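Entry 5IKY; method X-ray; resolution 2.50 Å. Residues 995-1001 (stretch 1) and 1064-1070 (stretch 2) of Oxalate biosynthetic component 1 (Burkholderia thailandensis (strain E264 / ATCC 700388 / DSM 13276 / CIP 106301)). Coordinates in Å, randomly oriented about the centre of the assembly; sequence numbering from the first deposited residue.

Stretch 1 (995-1001) FNDVRSL
Stretch 2 (1064-1070) RLDDGHS

Stretch 1 is a loop that turns into a helix at Val 998; stretch 2 has no regular structure, and the nearest CA atoms are those of Asp 997 and Gly 1068, 4.5 Å apart. Phe 995 makes no contact. Asn 996 (phi/psi -86/4, chi1 p, 51°) points its CB toward stretch 2, packing 3.6 Å from CB of Leu 1065 (-119/8, rotamer m,t), while its ND2 donates a weak hydrogen bond to Leu 1065 O (3.3 Å, 158°). Asp 1066 and Asp 1067 (58/51, positive phi) point CA-to-CB away. Gly 1068 CA (-95/12) lies 4.1 Å from Asn 996 O; an ideal CB there would clash with that oxygen at 2.7 Å.

Asp 997 (-79/81, chi1 t, chi2 -17°) is the N-cap: OD1 accepts from Ser 1000 N at 3.2 Å, OD2 from Ser 1000 OG at 2.8 Å. The same carboxylate also serves His 1069 (-109/-1, chi1 t, chi2 55°), whose ND1 donates hydrogen bonds to OD1 (3.0 Å, 130°) and OD2 (3.2 Å, 170°), the latter straighter though longer. Val 998 stays clear. Arg 999 (-74/-37), extended with chi1 to chi3 t, lays CD over one face of the His 1069 ring, 4.3 Å from its centroid and 26° off the normal. Ser 1000 (-71/-38, m) sets OG at the ring edge, 3.5 Å from His 1069 ND1. Leu 1001 N donates to Asp 997 O at 2.8 Å.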

# COMPACT_ATOMS: atom_id res chain seq x y z
N PHE A 995 9.24 -1.79 -8.39
CA PHE A 995 7.85 -2.07 -8.05
C PHE A 995 6.91 -0.95 -8.50
O PHE A 995 5.79 -1.21 -8.93
CB PHE A 995 7.70 -2.29 -6.54
CG PHE A 995 6.28 -2.31 -6.06
CD1 PHE A 995 5.45 -3.38 -6.35
CD2 PHE A 995 5.78 -1.26 -5.31
CE1 PHE A 995 4.14 -3.40 -5.90
CE2 PHE A 995 4.47 -1.27 -4.86
CZ PHE A 995 3.65 -2.34 -5.16
N ASN A 996 7.37 0.29 -8.40
CA ASN A 996 6.56 1.43 -8.80
C ASN A 996 6.67 1.73 -10.28
O ASN A 996 6.10 2.71 -10.77
CB ASN A 996 6.93 2.67 -7.98
CG ASN A 996 8.42 2.94 -8.01
OD1 ASN A 996 9.23 2.02 -7.95
ND2 ASN A 996 8.79 4.21 -8.10
N ASP A 997 7.41 0.90 -11.00
CA ASP A 997 7.47 1.00 -12.45
C ASP A 997 6.20 0.38 -13.03
O ASP A 997 6.21 -0.77 -13.46
CB ASP A 997 8.72 0.33 -13.01
CG ASP A 997 8.98 0.69 -14.46
OD1 ASP A 997 8.05 1.19 -15.13
OD2 ASP A 997 10.11 0.46 -14.94
N VAL A 998 5.12 1.15 -13.01
CA VAL A 998 3.81 0.63 -13.37
C VAL A 998 3.72 0.23 -14.85
O VAL A 998 2.96 -0.67 -15.20
CB VAL A 998 2.70 1.66 -13.05
CG1 VAL A 998 2.62 1.89 -11.55
CG2 VAL A 998 2.94 2.96 -13.79
N ARG A 999 4.50 0.88 -15.70
CA ARG A 999 4.49 0.55 -17.12
C ARG A 999 5.20 -0.78 -17.36
O ARG A 999 4.77 -1.57 -18.21
CB ARG A 999 5.12 1.65 -17.96
CG ARG A 999 4.68 1.60 -19.42
CD ARG A 999 5.43 2.60 -20.29
NE ARG A 999 5.02 2.48 -21.69
CZ ARG A 999 5.76 2.85 -22.73
NH1 ARG A 999 6.97 3.36 -22.53
NH2 ARG A 999 5.30 2.70 -23.96
N SER A 1000 6.28 -1.02 -16.62
CA SER A 1000 6.96 -2.31 -16.67
C SER A 1000 6.12 -3.39 -16.01
O SER A 1000 6.09 -4.53 -16.48
CB SER A 1000 8.33 -2.23 -16.01
OG SER A 1000 9.22 -1.41 -16.75
N LEU A 1001 5.44 -3.04 -14.92
CA LEU A 1001 4.57 -3.98 -14.23
C LEU A 1001 3.42 -4.42 -15.13
O LEU A 1001 3.13 -5.61 -15.23
CB LEU A 1001 4.02 -3.37 -12.94
CG LEU A 1001 4.72 -3.79 -11.65
CD1 LEU A 1001 3.95 -3.27 -10.46
CD2 LEU A 1001 4.84 -5.30 -11.58
N ARG A 1064 7.81 10.31 -3.67
CA ARG A 1064 6.67 9.45 -3.97
C ARG A 1064 7.08 8.38 -4.98
O ARG A 1064 8.27 8.08 -5.13
CB ARG A 1064 5.51 10.28 -4.51
CG ARG A 1064 4.81 11.12 -3.45
CD ARG A 1064 4.25 10.23 -2.34
NE ARG A 1064 3.55 11.00 -1.32
CZ ARG A 1064 3.78 10.89 -0.01
NH1 ARG A 1064 4.70 10.04 0.43
NH2 ARG A 1064 3.10 11.63 0.85
N LEU A 1065 6.11 7.81 -5.68
CA LEU A 1065 6.38 6.67 -6.56
C LEU A 1065 6.06 6.94 -8.03
O LEU A 1065 6.11 6.02 -8.85
CB LEU A 1065 5.60 5.45 -6.08
CG LEU A 1065 5.98 4.91 -4.69
CD1 LEU A 1065 5.09 3.73 -4.31
CD2 LEU A 1065 7.45 4.53 -4.65
N ASP A 1066 5.73 8.18 -8.36
CA ASP A 1066 5.44 8.54 -9.74
C ASP A 1066 6.73 8.56 -10.57
O ASP A 1066 7.83 8.64 -10.02
CB ASP A 1066 4.75 9.91 -9.81
CG ASP A 1066 4.08 10.16 -11.15
OD1 ASP A 1066 4.27 9.34 -12.07
OD2 ASP A 1066 3.37 11.18 -11.28
N ASP A 1067 6.57 8.48 -11.89
CA ASP A 1067 7.69 8.55 -12.84
C ASP A 1067 8.74 7.47 -12.56
O ASP A 1067 9.93 7.76 -12.46
CB ASP A 1067 8.32 9.95 -12.79
CG ASP A 1067 9.27 10.20 -13.95
OD1 ASP A 1067 8.80 10.39 -15.09
OD2 ASP A 1067 10.50 10.23 -13.71
N GLY A 1068 8.28 6.23 -12.45
CA GLY A 1068 9.15 5.13 -12.09
C GLY A 1068 9.70 4.36 -13.28
O GLY A 1068 10.27 3.28 -13.12
N HIS A 1069 9.54 4.91 -14.48
CA HIS A 1069 10.00 4.25 -15.69
C HIS A 1069 11.21 4.95 -16.30
O HIS A 1069 11.75 4.51 -17.32
CB HIS A 1069 8.86 4.17 -16.71
CG HIS A 1069 9.13 3.23 -17.85
ND1 HIS A 1069 9.46 1.91 -17.66
CD2 HIS A 1069 9.13 3.43 -19.19
CE1 HIS A 1069 9.64 1.33 -18.83
NE2 HIS A 1069 9.45 2.23 -19.78
N SER A 1070 11.65 6.04 -15.68
CA SER A 1070 12.77 6.81 -16.21
C SER A 1070 14.08 6.04 -16.08
O SER A 1070 14.45 5.60 -14.99
CB SER A 1070 12.88 8.17 -15.51
OG SER A 1070 13.68 8.07 -14.35